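Local coordinates for GTP-sensing transcriptional pleiotropic repressor CodY (Clostridioides difficile, PDB 5N0L), which senses nutrient levels through a cofactor-binding GAF domain, which here holds isoleucine, and represses transcription of many genes, at the interface of chains A and B. Sequence-based numbering; all coordinates share one arbitrary frame. Chains: chain A/B, GTP-sensing transcriptional pleiotropic repressor CodY.

The interface of chains A and B. Residues chain A 142, 146; chain B 8, 11-12.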
loop_
_atom_site.group_PDB
_atom_site.type_symbol
_atom_site.label_atom_id
_atom_site.label_comp_id
_atom_site.label_asym_id
_atom_site.label_seq_id
_atom_site.Cartn_x
_atom_site.Cartn_y
_atom_site.Cartn_z
ATOM N N ASP A 142 -2.819 -35.594 1.710
ATOM C CA ASP A 142 -3.081 -34.696 2.817
ATOM C C ASP A 142 -1.854 -33.706 2.879
ATOM O O ASP A 142 -2.119 -32.571 3.133
ATOM C CB ASP A 142 -3.295 -35.324 4.138
ATOM C CG ASP A 142 -4.713 -36.063 4.132
ATOM O OD1 ASP A 142 -5.660 -35.532 3.470
ATOM O OD2 ASP A 142 -4.858 -37.043 4.833
ATOM N N ILE A 146 -1.739 -29.415 2.233
ATOM C CA ILE A 146 -1.093 -28.404 3.144
ATOM C C ILE A 146 -0.055 -27.642 2.292
ATOM O O ILE A 146 -0.006 -26.420 2.314
ATOM C CB ILE A 146 -0.459 -29.016 4.359
ATOM C CG1 ILE A 146 -1.619 -29.622 5.247
ATOM C CG2 ILE A 146 0.393 -28.018 5.150
ATOM C CD1 ILE A 146 -1.083 -30.495 6.290
ATOM N N VAL B 8 -4.810 -34.397 9.174
ATOM C CA VAL B 8 -4.806 -33.269 8.211
ATOM C C VAL B 8 -5.449 -31.997 8.754
ATOM O O VAL B 8 -4.903 -30.873 8.604
ATOM C CB VAL B 8 -5.315 -33.651 6.813
ATOM C CG1 VAL B 8 -6.844 -33.892 6.824
ATOM C CG2 VAL B 8 -4.980 -32.613 5.733
ATOM N N LYS B 11 -3.027 -30.489 11.501
ATOM C CA LYS B 11 -1.839 -29.859 10.825
ATOM C C LYS B 11 -2.286 -28.588 10.100
ATOM O O LYS B 11 -1.597 -27.553 10.242
ATOM C CB LYS B 11 -1.197 -30.838 9.864
ATOM C CG LYS B 11 -0.449 -32.011 10.516
ATOM C CD LYS B 11 0.213 -32.833 9.491
ATOM C CE LYS B 11 1.206 -33.847 10.026
ATOM N NZ LYS B 11 1.829 -34.705 8.890
ATOM N N THR B 12 -3.431 -28.596 9.405
ATOM C CA THR B 12 -4.036 -27.378 8.855
ATOM C C THR B 12 -4.225 -26.288 9.946
ATOM O O THR B 12 -3.899 -25.099 9.748
ATOM C CB THR B 12 -5.351 -27.689 8.088
ATOM O OG1 THR B 12 -5.001 -28.438 6.952
ATOM C CG2 THR B 12 -6.086 -26.435 7.632
#
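A:Asp142 and B:Val8 meet through carbon: the methylene CB of A:Asp142 lies 3.6 Å from the methyl CG2 of B:Val8. The carboxylate carbon CG of A:Asp142 is nearly as near, 3.7 Å from CB of B:Val8, so both the methylene and the carboxylate carbon of the acid lie against CB and CG2 of the valine. The two side chains run at about a right angle to each other. CG2 of B:Val8 points opposite the backbone N, while CG1 takes the crowded position between the backbone N and the carbonyl carbon (chi1 72°); both methyls thereby come within contact distance of the aspartate, CG1 standing 3.9 Å from the carboxylate oxygen OD1 of A:Asp142.

One helical turn further on, A:Ile146 reaches across with its longer branch. Its terminal methyl CD1 sits 3.6 Å from CB of B:Lys11, again with the side chains roughly perpendicular. The extended chi2 (167°) carries CD1 away from the helix 141-158 of chain A towards the partner. That methyl lies nearest CB of B:Lys11, and CD of the lysine is a looser second contact at 4.2 Å.

Helix 7-21 of chain B carries B:Val8, B:Lys11 and B:Thr12 on one face, and the patch hides 132 Å² in all. It forms part of a two-fold symmetric interface, so the twin contact recurs with chains exchanged; this pairing may or may not be the dimer in solution. The hydroxyl OG1 of B:Thr12 lies 4.0 Å from CG1 of A:Ile146. In the second shell, this hydroxyl is fixed by donating a hydrogen bond of 2.9 Å from OG1 to the carbonyl O of B:Val8, approaching from 37° above the carbonyl plane.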